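Side-chain contacts in xylan esterase 1 (Thermoanaerobacterium sp. 'JW/SL YS485', PDB 3FCY), which probably removes acetyl groups from xylan and other acetylated substrates, as a serine esterase of carbohydrate esterase family 7 with an alpha/beta-hydrolase fold: residues 85-88 with 94-97; 70-75 with 81-86; 59-64 with 180-185; 190-195 with 219-224. All blocks are in the same frame, centred on the assembly; numbering follows the deposited sequence.

Contact 1: 85-88 with 94-97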
loop_
_atom_site.group_PDB
_atom_site.type_symbol
_atom_site.label_atom_id
_atom_site.label_comp_id
_atom_site.label_asym_id
_atom_site.label_seq_id
_atom_site.Cartn_x
_atom_site.Cartn_y
_atom_site.Cartn_z
ATOM N N LEU A 85 -8.077 15.541 38.463
ATOM C CA LEU A 85 -7.981 16.958 38.756
ATOM C C LEU A 85 -8.598 17.801 37.644
ATOM O O LEU A 85 -8.360 17.554 36.461
ATOM C CB LEU A 85 -6.509 17.338 38.961
ATOM C CG LEU A 85 -6.151 18.785 39.320
ATOM C CD1 LEU A 85 -4.729 18.828 39.884
ATOM C CD2 LEU A 85 -6.272 19.680 38.104
ATOM N N TYR A 86 -9.400 18.788 38.034
ATOM C CA TYR A 86 -10.037 19.678 37.072
ATOM C C TYR A 86 -9.774 21.124 37.439
ATOM O O TYR A 86 -9.832 21.495 38.610
ATOM C CB TYR A 86 -11.551 19.467 37.035
ATOM C CG TYR A 86 -11.974 18.052 36.751
ATOM C CD1 TYR A 86 -12.027 17.108 37.774
ATOM C CD2 TYR A 86 -12.320 17.652 35.460
ATOM C CE1 TYR A 86 -12.416 15.799 37.525
ATOM C CE2 TYR A 86 -12.710 16.342 35.197
ATOM C CZ TYR A 86 -12.756 15.423 36.236
ATOM O OH TYR A 86 -13.135 14.128 35.996
ATOM N N PHE A 87 -9.471 21.937 36.438
ATOM C CA PHE A 87 -9.246 23.354 36.668
ATOM C C PHE A 87 -9.760 24.128 35.466
ATOM O O PHE A 87 -9.865 23.587 34.366
ATOM C CB PHE A 87 -7.763 23.659 36.909
ATOM C CG PHE A 87 -6.886 23.473 35.701
ATOM C CD1 PHE A 87 -6.386 22.217 35.369
ATOM C CD2 PHE A 87 -6.530 24.565 34.915
ATOM C CE1 PHE A 87 -5.537 22.055 34.273
ATOM C CE2 PHE A 87 -5.683 24.411 33.817
ATOM C CZ PHE A 87 -5.185 23.155 33.497
ATOM N N THR A 88 -10.103 25.390 35.679
ATOM C CA THR A 88 -10.605 26.213 34.591
ATOM C C THR A 88 -9.463 26.973 33.928
ATOM O O THR A 88 -8.684 27.647 34.599
ATOM C CB THR A 88 -11.667 27.210 35.104
ATOM O OG1 THR A 88 -12.761 26.478 35.678
ATOM C CG2 THR A 88 -12.183 28.078 33.969
ATOM N N ARG A 94 -12.960 23.862 31.061
ATOM C CA ARG A 94 -12.663 23.010 32.205
ATOM C C ARG A 94 -11.627 21.984 31.733
ATOM O O ARG A 94 -11.923 21.141 30.887
ATOM C CB ARG A 94 -13.945 22.310 32.670
ATOM C CG ARG A 94 -13.898 21.770 34.085
ATOM C CD ARG A 94 -13.714 22.887 35.115
ATOM N NE ARG A 94 -13.812 22.368 36.476
ATOM C CZ ARG A 94 -13.280 22.955 37.543
ATOM N NH1 ARG A 94 -12.604 24.089 37.418
ATOM N NH2 ARG A 94 -13.420 22.399 38.740
ATOM N N ILE A 95 -10.412 22.070 32.269
ATOM C CA ILE A 95 -9.327 21.168 31.882
ATOM C C ILE A 95 -9.184 19.996 32.851
ATOM O O ILE A 95 -9.384 20.143 34.059
ATOM C CB ILE A 95 -7.976 21.922 31.828
ATOM C CG1 ILE A 95 -8.134 23.233 31.050
ATOM C CG2 ILE A 95 -6.911 21.048 31.170
ATOM C CD1 ILE A 95 -8.593 23.062 29.603
ATOM N N HIS A 96 -8.829 18.832 32.317
ATOM C CA HIS A 96 -8.660 17.641 33.138
ATOM C C HIS A 96 -7.252 17.065 33.073
ATOM O O HIS A 96 -6.576 17.147 32.047
ATOM C CB HIS A 96 -9.675 16.566 32.730
ATOM C CG HIS A 96 -9.415 15.222 33.342
ATOM N ND1 HIS A 96 -8.561 14.299 32.774
ATOM C CD2 HIS A 96 -9.889 14.649 34.473
ATOM C CE1 HIS A 96 -8.523 13.215 33.530
ATOM N NE2 HIS A 96 -9.320 13.402 34.567
ATOM N N ALA A 97 -6.820 16.490 34.189
ATOM C CA ALA A 97 -5.510 15.867 34.285
ATOM C C ALA A 97 -5.539 14.806 35.371
ATOM O O ALA A 97 -6.204 14.976 36.398
ATOM C CB ALA A 97 -4.441 16.912 34.618
#

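Contact 2: 70-75 with 81-86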
loop_
_atom_site.group_PDB
_atom_site.type_symbol
_atom_site.label_atom_id
_atom_site.label_comp_id
_atom_site.label_asym_id
_atom_site.label_seq_id
_atom_site.Cartn_x
_atom_site.Cartn_y
_atom_site.Cartn_z
ATOM N N LEU A 70 -10.829 18.252 42.999
ATOM C CA LEU A 70 -10.196 16.943 42.973
ATOM C C LEU A 70 -11.247 15.885 43.253
ATOM O O LEU A 70 -12.050 16.028 44.175
ATOM C CB LEU A 70 -9.088 16.859 44.029
ATOM C CG LEU A 70 -7.904 17.821 43.892
ATOM C CD1 LEU A 70 -7.001 17.677 45.108
ATOM C CD2 LEU A 70 -7.134 17.533 42.614
ATOM N N LYS A 71 -11.253 14.833 42.447
ATOM C CA LYS A 71 -12.200 13.747 42.625
ATOM C C LYS A 71 -11.437 12.437 42.672
ATOM O O LYS A 71 -10.624 12.156 41.788
ATOM C CB LYS A 71 -13.197 13.698 41.465
ATOM C CG LYS A 71 -14.151 14.874 41.394
ATOM C CD LYS A 71 -15.205 14.631 40.325
ATOM C CE LYS A 71 -16.224 15.758 40.267
ATOM N NZ LYS A 71 -17.296 15.470 39.271
ATOM N N GLU A 72 -11.691 11.637 43.701
ATOM C CA GLU A 72 -11.017 10.357 43.818
ATOM C C GLU A 72 -11.317 9.511 42.595
ATOM O O GLU A 72 -12.464 9.418 42.155
ATOM C CB GLU A 72 -11.469 9.612 45.076
ATOM C CG GLU A 72 -10.622 9.897 46.303
ATOM C CD GLU A 72 -10.917 8.942 47.445
ATOM O OE1 GLU A 72 -10.932 7.713 47.211
ATOM O OE2 GLU A 72 -11.125 9.421 48.579
ATOM N N SER A 73 -10.277 8.898 42.042
ATOM C CA SER A 73 -10.428 8.051 40.871
ATOM C C SER A 73 -10.924 6.664 41.260
ATOM O O SER A 73 -10.740 6.225 42.395
ATOM C CB SER A 73 -9.085 7.919 40.147
ATOM O OG SER A 73 -9.139 6.892 39.171
ATOM N N SER A 74 -11.558 5.976 40.318
ATOM C CA SER A 74 -12.039 4.626 40.571
ATOM C C SER A 74 -10.812 3.715 40.644
ATOM O O SER A 74 -10.864 2.623 41.214
ATOM C CB SER A 74 -12.973 4.170 39.447
ATOM O OG SER A 74 -12.337 4.260 38.187
ATOM N N PHE A 75 -9.710 4.173 40.054
ATOM C CA PHE A 75 -8.452 3.426 40.081
ATOM C C PHE A 75 -7.762 3.780 41.399
ATOM O O PHE A 75 -7.424 4.943 41.633
ATOM C CB PHE A 75 -7.547 3.838 38.915
ATOM C CG PHE A 75 -6.240 3.083 38.863
ATOM C CD1 PHE A 75 -6.140 1.878 38.166
ATOM C CD2 PHE A 75 -5.117 3.564 39.531
ATOM C CE1 PHE A 75 -4.941 1.164 38.133
ATOM C CE2 PHE A 75 -3.911 2.857 39.506
ATOM C CZ PHE A 75 -3.825 1.652 38.803
ATOM N N GLU A 81 -2.342 8.243 46.241
ATOM C CA GLU A 81 -3.694 8.748 46.060
ATOM C C GLU A 81 -3.865 9.123 44.591
ATOM O O GLU A 81 -3.086 9.908 44.049
ATOM C CB GLU A 81 -3.931 9.981 46.938
ATOM C CG GLU A 81 -4.048 9.685 48.430
ATOM C CD GLU A 81 -5.111 8.646 48.731
ATOM O OE1 GLU A 81 -6.241 8.776 48.210
ATOM O OE2 GLU A 81 -4.821 7.697 49.487
ATOM N N CYS A 82 -4.879 8.552 43.951
ATOM C CA CYS A 82 -5.147 8.827 42.543
ATOM C C CYS A 82 -6.373 9.718 42.419
ATOM O O CYS A 82 -7.478 9.324 42.793
ATOM C CB CYS A 82 -5.369 7.522 41.780
ATOM S SG CYS A 82 -3.905 6.464 41.725
ATOM N N TYR A 83 -6.164 10.918 41.891
ATOM C CA TYR A 83 -7.241 11.891 41.733
ATOM C C TYR A 83 -7.406 12.394 40.308
ATOM O O TYR A 83 -6.437 12.511 39.548
ATOM C CB TYR A 83 -6.980 13.127 42.599
ATOM C CG TYR A 83 -6.854 12.883 44.083
ATOM C CD1 TYR A 83 -7.958 12.494 44.842
ATOM C CD2 TYR A 83 -5.638 13.080 44.735
ATOM C CE1 TYR A 83 -7.851 12.310 46.221
ATOM C CE2 TYR A 83 -5.521 12.901 46.109
ATOM C CZ TYR A 83 -6.630 12.516 46.845
ATOM O OH TYR A 83 -6.515 12.333 48.204
ATOM N N ASP A 84 -8.651 12.704 39.962
ATOM C CA ASP A 84 -8.964 13.295 38.677
ATOM C C ASP A 84 -8.990 14.773 39.047
ATOM O O ASP A 84 -9.795 15.201 39.878
ATOM C CB ASP A 84 -10.335 12.832 38.184
ATOM C CG ASP A 84 -10.283 11.468 37.537
ATOM O OD1 ASP A 84 -11.091 10.595 37.906
ATOM O OD2 ASP A 84 -9.427 11.271 36.649
ATOM N N LEU A 85 -8.077 15.541 38.463
ATOM C CA LEU A 85 -7.981 16.958 38.756
ATOM C C LEU A 85 -8.598 17.801 37.644
ATOM O O LEU A 85 -8.360 17.554 36.461
ATOM C CB LEU A 85 -6.509 17.338 38.961
ATOM C CG LEU A 85 -6.151 18.785 39.320
ATOM C CD1 LEU A 85 -4.729 18.828 39.884
ATOM C CD2 LEU A 85 -6.272 19.680 38.104
ATOM N N TYR A 86 -9.400 18.788 38.034
ATOM C CA TYR A 86 -10.037 19.678 37.072
ATOM C C TYR A 86 -9.774 21.124 37.439
ATOM O O TYR A 86 -9.832 21.495 38.610
ATOM C CB TYR A 86 -11.551 19.467 37.035
ATOM C CG TYR A 86 -11.974 18.052 36.751
ATOM C CD1 TYR A 86 -12.027 17.108 37.774
ATOM C CD2 TYR A 86 -12.320 17.652 35.460
ATOM C CE1 TYR A 86 -12.416 15.799 37.525
ATOM C CE2 TYR A 86 -12.710 16.342 35.197
ATOM C CZ TYR A 86 -12.756 15.423 36.236
ATOM O OH TYR A 86 -13.135 14.128 35.996
HETATM O O HOH W 1 -13.029 10.456 39.428
HETATM O O HOH W 2 -10.625 7.774 37.148
#

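Contact 3: 59-64 with 180-185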
loop_
_atom_site.group_PDB
_atom_site.type_symbol
_atom_site.label_atom_id
_atom_site.label_comp_id
_atom_site.label_asym_id
_atom_site.label_seq_id
_atom_site.Cartn_x
_atom_site.Cartn_y
_atom_site.Cartn_z
ATOM N N ASP A 59 -0.963 37.001 30.637
ATOM C CA ASP A 59 -1.762 37.891 31.477
ATOM C C ASP A 59 -3.181 37.342 31.583
ATOM O O ASP A 59 -3.745 37.268 32.673
ATOM C CB ASP A 59 -1.806 39.302 30.881
ATOM C CG ASP A 59 -0.560 40.103 31.188
ATOM O OD1 ASP A 59 -0.387 41.190 30.593
ATOM O OD2 ASP A 59 0.243 39.651 32.032
ATOM N N GLU A 60 -3.760 36.955 30.449
ATOM C CA GLU A 60 -5.111 36.405 30.458
ATOM C C GLU A 60 -5.166 35.122 31.295
ATOM O O GLU A 60 -6.098 34.910 32.068
ATOM C CB GLU A 60 -5.601 36.124 29.022
ATOM C CG GLU A 60 -6.783 35.141 28.964
ATOM C CD GLU A 60 -7.485 35.080 27.611
ATOM O OE1 GLU A 60 -6.821 35.230 26.565
ATOM O OE2 GLU A 60 -8.716 34.857 27.600
ATOM N N MET A 61 -4.161 34.269 31.142
ATOM C CA MET A 61 -4.117 33.017 31.888
ATOM C C MET A 61 -4.027 33.291 33.384
ATOM O O MET A 61 -4.755 32.696 34.183
ATOM C CB MET A 61 -2.915 32.180 31.426
ATOM C CG MET A 61 -2.756 30.828 32.111
ATOM S SD MET A 61 -1.946 30.909 33.729
ATOM C CE MET A 61 -0.238 31.151 33.232
ATOM N N ARG A 62 -3.144 34.211 33.758
ATOM C CA ARG A 62 -2.949 34.546 35.162
ATOM C C ARG A 62 -4.143 35.216 35.834
ATOM O O ARG A 62 -4.220 35.263 37.059
ATOM C CB ARG A 62 -1.689 35.400 35.310
ATOM C CG ARG A 62 -0.422 34.577 35.117
ATOM C CD ARG A 62 0.794 35.423 34.794
ATOM N NE ARG A 62 1.966 34.579 34.566
ATOM C CZ ARG A 62 3.098 34.998 34.008
ATOM N NH1 ARG A 62 3.217 36.258 33.610
ATOM N NH2 ARG A 62 4.113 34.157 33.855
ATOM N N SER A 63 -5.083 35.717 35.043
ATOM C CA SER A 63 -6.263 36.358 35.611
ATOM C C SER A 63 -7.391 35.347 35.826
ATOM O O SER A 63 -8.433 35.676 36.393
ATOM C CB SER A 63 -6.752 37.475 34.690
ATOM O OG SER A 63 -7.202 36.945 33.453
ATOM N N VAL A 64 -7.183 34.112 35.381
ATOM C CA VAL A 64 -8.206 33.083 35.527
ATOM C C VAL A 64 -8.278 32.468 36.918
ATOM O O VAL A 64 -7.251 32.196 37.544
ATOM C CB VAL A 64 -7.997 31.918 34.521
ATOM C CG1 VAL A 64 -9.076 30.857 34.724
ATOM C CG2 VAL A 64 -8.032 32.439 33.090
ATOM N N ILE A 180 -4.231 25.973 24.595
ATOM C CA ILE A 180 -3.661 24.711 25.053
ATOM C C ILE A 180 -2.289 24.953 25.679
ATOM O O ILE A 180 -1.990 24.422 26.747
ATOM C CB ILE A 180 -3.533 23.698 23.890
ATOM C CG1 ILE A 180 -4.932 23.336 23.370
ATOM C CG2 ILE A 180 -2.808 22.436 24.371
ATOM C CD1 ILE A 180 -4.934 22.469 22.119
ATOM N N PHE A 181 -1.453 25.753 25.020
ATOM C CA PHE A 181 -0.134 26.059 25.565
ATOM C C PHE A 181 -0.332 26.718 26.929
ATOM O O PHE A 181 0.344 26.371 27.901
ATOM C CB PHE A 181 0.635 27.011 24.643
ATOM C CG PHE A 181 1.210 26.358 23.405
ATOM C CD1 PHE A 181 0.875 25.053 23.051
ATOM C CD2 PHE A 181 2.069 27.075 22.572
ATOM C CE1 PHE A 181 1.386 24.473 21.886
ATOM C CE2 PHE A 181 2.583 26.506 21.406
ATOM C CZ PHE A 181 2.240 25.203 21.062
ATOM N N LEU A 182 -1.265 27.668 27.004
ATOM C CA LEU A 182 -1.544 28.349 28.265
ATOM C C LEU A 182 -1.998 27.359 29.335
ATOM O O LEU A 182 -1.656 27.518 30.509
ATOM C CB LEU A 182 -2.603 29.442 28.074
ATOM C CG LEU A 182 -2.133 30.688 27.313
ATOM C CD1 LEU A 182 -3.299 31.670 27.146
ATOM C CD2 LEU A 182 -0.972 31.341 28.065
ATOM N N ASP A 183 -2.761 26.341 28.937
ATOM C CA ASP A 183 -3.212 25.342 29.903
ATOM C C ASP A 183 -1.999 24.656 30.539
ATOM O O ASP A 183 -1.981 24.418 31.746
ATOM C CB ASP A 183 -4.085 24.258 29.250
ATOM C CG ASP A 183 -5.425 24.782 28.750
ATOM O OD1 ASP A 183 -5.950 25.771 29.308
ATOM O OD2 ASP A 183 -5.966 24.173 27.802
ATOM N N THR A 184 -0.989 24.329 29.734
ATOM C CA THR A 184 0.189 23.658 30.284
ATOM C C THR A 184 0.905 24.565 31.287
ATOM O O THR A 184 1.327 24.109 32.345
ATOM C CB THR A 184 1.208 23.212 29.179
ATOM O OG1 THR A 184 1.899 24.352 28.653
ATOM C CG2 THR A 184 0.491 22.488 28.047
ATOM N N ALA A 185 1.021 25.846 30.955
ATOM C CA ALA A 185 1.685 26.812 31.830
ATOM C C ALA A 185 0.911 26.970 33.133
ATOM O O ALA A 185 1.495 26.995 34.217
ATOM C CB ALA A 185 1.806 28.163 31.128
#

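Contact 4: 190-195 with 219-224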
loop_
_atom_site.group_PDB
_atom_site.type_symbol
_atom_site.label_atom_id
_atom_site.label_comp_id
_atom_site.label_asym_id
_atom_site.label_seq_id
_atom_site.Cartn_x
_atom_site.Cartn_y
_atom_site.Cartn_z
ATOM N N ILE A 190 -0.080 25.415 38.993
ATOM C CA ILE A 190 -0.962 24.755 39.944
ATOM C C ILE A 190 -0.192 23.633 40.631
ATOM O O ILE A 190 -0.286 23.451 41.843
ATOM C CB ILE A 190 -2.209 24.168 39.230
ATOM C CG1 ILE A 190 -3.132 25.306 38.779
ATOM C CG2 ILE A 190 -2.945 23.206 40.151
ATOM C CD1 ILE A 190 -4.343 24.843 37.971
ATOM N N VAL A 191 0.574 22.881 39.848
ATOM C CA VAL A 191 1.362 21.782 40.388
ATOM C C VAL A 191 2.393 22.315 41.377
ATOM O O VAL A 191 2.596 21.737 42.441
ATOM C CB VAL A 191 2.083 21.015 39.260
ATOM C CG1 VAL A 191 3.120 20.067 39.848
ATOM C CG2 VAL A 191 1.060 20.240 38.430
ATOM N N MET A 192 3.034 23.425 41.018
ATOM C CA MET A 192 4.043 24.038 41.875
ATOM C C MET A 192 3.446 24.558 43.192
ATOM O O MET A 192 4.178 24.801 44.155
ATOM C CB MET A 192 4.753 25.174 41.120
ATOM C CG MET A 192 5.613 24.694 39.951
ATOM S SD MET A 192 6.319 26.028 38.935
ATOM C CE MET A 192 7.433 25.110 37.867
ATOM N N ASN A 193 2.126 24.721 43.234
ATOM C CA ASN A 193 1.460 25.193 44.449
ATOM C C ASN A 193 0.904 24.054 45.294
ATOM O O ASN A 193 0.317 24.297 46.346
ATOM C CB ASN A 193 0.316 26.165 44.122
ATOM C CG ASN A 193 0.798 27.587 43.914
ATOM O OD1 ASN A 193 1.690 28.060 44.619
ATOM N ND2 ASN A 193 0.198 28.286 42.955
ATOM N N MET A 194 1.071 22.816 44.838
ATOM C CA MET A 194 0.571 21.680 45.604
ATOM C C MET A 194 1.413 21.573 46.875
ATOM O O MET A 194 2.623 21.799 46.852
ATOM C CB MET A 194 0.670 20.385 44.790
ATOM C CG MET A 194 -0.137 20.394 43.494
ATOM S SD MET A 194 0.040 18.866 42.526
ATOM C CE MET A 194 -1.535 18.832 41.637
ATOM N N PRO A 195 0.780 21.232 48.002
ATOM C CA PRO A 195 1.499 21.110 49.272
ATOM C C PRO A 195 2.664 20.112 49.310
ATOM O O PRO A 195 3.669 20.376 49.969
ATOM C CB PRO A 195 0.388 20.762 50.265
ATOM C CG PRO A 195 -0.620 20.046 49.409
ATOM C CD PRO A 195 -0.644 20.895 48.169
ATOM N N ALA A 219 8.622 26.834 28.510
ATOM C CA ALA A 219 8.925 28.154 27.965
ATOM C C ALA A 219 8.042 29.221 28.603
ATOM O O ALA A 219 8.507 30.317 28.928
ATOM C CB ALA A 219 8.729 28.156 26.453
ATOM N N LEU A 220 6.766 28.889 28.786
ATOM C CA LEU A 220 5.802 29.816 29.363
ATOM C C LEU A 220 5.814 29.838 30.890
ATOM O O LEU A 220 5.298 30.772 31.509
ATOM C CB LEU A 220 4.404 29.498 28.824
ATOM C CG LEU A 220 4.283 29.777 27.317
ATOM C CD1 LEU A 220 2.994 29.183 26.771
ATOM C CD2 LEU A 220 4.337 31.288 27.067
ATOM N N GLU A 221 6.391 28.802 31.491
ATOM C CA GLU A 221 6.536 28.723 32.942
ATOM C C GLU A 221 8.002 28.374 33.182
ATOM O O GLU A 221 8.343 27.221 33.454
ATOM C CB GLU A 221 5.630 27.648 33.552
ATOM C CG GLU A 221 5.876 27.425 35.047
ATOM C CD GLU A 221 5.908 28.728 35.840
ATOM O OE1 GLU A 221 4.832 29.249 36.197
ATOM O OE2 GLU A 221 7.019 29.241 36.095
ATOM N N PRO A 222 8.889 29.379 33.073
ATOM C CA PRO A 222 10.344 29.270 33.251
ATOM C C PRO A 222 10.801 28.585 34.539
ATOM O O PRO A 222 11.958 28.171 34.646
ATOM C CB PRO A 222 10.815 30.724 33.180
ATOM C CG PRO A 222 9.780 31.384 32.327
ATOM C CD PRO A 222 8.502 30.785 32.856
ATOM N N ARG A 223 9.904 28.467 35.514
ATOM C CA ARG A 223 10.257 27.819 36.770
ATOM C C ARG A 223 10.458 26.317 36.586
ATOM O O ARG A 223 11.123 25.673 37.402
ATOM C CB ARG A 223 9.189 28.081 37.842
ATOM C CG ARG A 223 9.203 29.504 38.409
ATOM C CD ARG A 223 8.195 29.667 39.550
ATOM N NE ARG A 223 6.816 29.560 39.081
ATOM C CZ ARG A 223 5.761 29.379 39.872
ATOM N NH1 ARG A 223 5.913 29.281 41.186
ATOM N NH2 ARG A 223 4.545 29.293 39.345
ATOM N N VAL A 224 9.885 25.756 35.523
ATOM C CA VAL A 224 10.044 24.327 35.250
ATOM C C VAL A 224 11.538 24.022 35.181
ATOM O O VAL A 224 12.272 24.649 34.422
ATOM C CB VAL A 224 9.361 23.933 33.927
ATOM C CG1 VAL A 224 9.770 22.526 33.520
ATOM C CG2 VAL A 224 7.850 24.016 34.096
#

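Contact 1: 85-88 with 94-97
Phe87 and Ile95 meet face-on across an antiparallel pair of strands: Ile95 CB lies 3.6 Å from the centroid of the Phe87 ring, a CH-pi contact over one face, and Ile95 CG2 touches the rim of the ring at Phe87 CE1. Phe87 holds CG between its backbone N and carbonyl carbon (chi1 69°), a position that turns the ring across to the neighbouring strand. Tyr86, Thr88, Arg94 and His96 occupy the other side of the sheet. The Tyr86 and His96 rings approach obliquely, with planes at 57°, and His96 CD2 comes to 3.4 Å from Tyr86 CE2. Arg94 bends at its second torsion, so that its guanidinium lies beside Tyr86 CB with Tyr86 O over one face. From there Arg94 NH1 donates to Thr88 OG1 at 3.0 Å, in a bent bond of 136°, and Arg94 NH2 reaches Lys67 O. Shortening Arg94 to alanine would probably leave Thr88 OG1 and Lys67 O without their donor and Tyr86 CB without the group beside it. Along the backbone, Leu85 exchanges two hydrogen bonds with Ala97, and Phe87 two with Ile95; the shortest runs from Ile95 N to Phe87 O, 2.6 Å. Further out, helix 176-192 packs on Phe87 and Ile95. His96 is fixed by Asp141 OD2 at ND1 and Asp84 OD2 at NE2. The hairpin thus has an apolar side facing the helix and a polar one where two carboxylates grip a single imidazole, an environment likely to favour its protonated form.

Contact 2: 70-75 with 81-86
Leu70 packs CD2 against CG of Leu85, 3.7 Å away, at the start of a beta hairpin that sets the outermost strand 69-72 antiparallel to strand 80-88. Lys71 follows with two backbone hydrogen bonds to Asp84; the one from Asp84 N to Lys71 O is 2.7 Å long and almost straight at 177°. The extended Lys71 side chain brings CD to 4.1 Å from Tyr86 CE1, crossing that side chain at about a right angle. Glu72 points away from the partner strand, yet its CG lies 3.7 Å from Tyr83 CE1, approaching the ring obliquely. At Ser73, the backbone N donates to Cys82 O, while OG, anti to the residue's own N (chi1 168°), accepts from Phe75 N in an ST turn that carries the chain out of the strand. Phe75 then offers its ring edge to Cys82, a sulfur-aromatic contact with SG 3.8 Å from CD2; its ring also stacks with that of Trp124, and Gln339 of a second subunit packs against it. Two waters bridge the hairpin through Asp84, whose OD2 is taken by His96: one donates to Glu72 O and Asp84 OD1, and the other joins Ser73 OG, at 2.7 Å, to that same OD1.

Contact 3: 59-64 with 180-185
The carbonyl oxygen of Glu60 is gripped twice by Ser63, by OG at 2.7 Å and by the backbone N at 3.2 Å, both from the same face of the carbonyl plane; the next residue, Met61, carries the packing onto Leu182 and Ala185. This is a helix-helix contact within the alpha/beta-hydrolase fold, in which the C-terminal part of helix 50-62 lies against the middle of helix 176-192, and no hydrogen bond crosses it. A second doubly bonded carbonyl is on the partner helix, where Phe181 O receives Thr184 OG1 on a lone pair, at 2.7 Å, as well as Ala185 N. The threonine hydroxyl, although buried, is thereby satisfied within its own helix.

Between the helices, Met61 does the reaching. Its CG sits anti to the backbone N (chi1 -179°), which directs the chain across the interface, and two further bends curl the thioether along the other helix. Met61 CB rests on Leu182 CD2 while Met61 CG comes to 3.8 Å from Leu182 O. Leu182 also touches Trp54, Ala57 and Leu58 of helix 50-62. Nearby, Glu60 forms salt bridges with Arg91 and Arg178, and Asp183 forms one with Arg143. Ala185 also packs on Leu220 of helix 209-220. The small Ala185 side chain takes the end of the methionine as well, with Met61 CE 4.2 Å from Ala185 CB.

Contact 4: 190-195 with 219-224
The guanidinium of Arg223 carries the sulfur of Met192 over the centre of one face and the carboxylate of Glu221 at its edge. Met192 SD stands 3.5 Å above the guanidinium plane. At the edge the grip is side-on: Arg223 NE donates to Glu221 OE2 at 3.0 Å and NH2 to Glu221 OE1 at 3.2 Å, both acceptors lying near the guanidinium plane. The carboxylate itself is turned, so that each of these nitrogens meets its oxygen from above the carboxylate plane. Glu221 OE2 accepts a further bond from the backbone N of Arg223, on its anti lone pair. Replacing Glu221 with alanine would probably leave the guanidinium free to turn away from Met192 and the backbone N of Arg223 without this acceptor.

Met192 arrives from the end of helix 176-192 with its chain extended beyond CG (chi2 174°), long enough to put CE against three residues of the turn. CE lies 3.5 Å from both Arg223 CB and Val224 N, and 3.9 Å from Val224 CG2. CE also touches Glu221 CG. Just before the turn, Leu220 packs on Phe181, and a long, weak ion pair links Arg223 to Glu199. Residues 221-224 form a type I beta turn, closed by Val224 N to Glu221 O at 3.0 Å. The arrangement belongs to an alpha/beta-hydrolase fold, where this turn leads from helix 209-220, which follows the predicted nucleophile Ser208, into strand 226-230.

From the N terminus, helix 50-62 opens the longest loop, which contact 3 closes only at helix 176-192. Within that span lie the two hairpins: contact 2 joins strands 69-72 and 80-88, and contact 1, sharing Leu85 and Tyr86 with it, adds strand 94-102. Together they build one margin of the central sheet. Contact 4 follows in series and closes a short loop from the end of helix 176-192 to the turn after helix 209-220. None of the loops cross. Helix 176-192 serves both contact 3 and contact 4, which touch where it packs on helix 209-220, and it also touches the strands of contact 1, so sheet and helices are tied together.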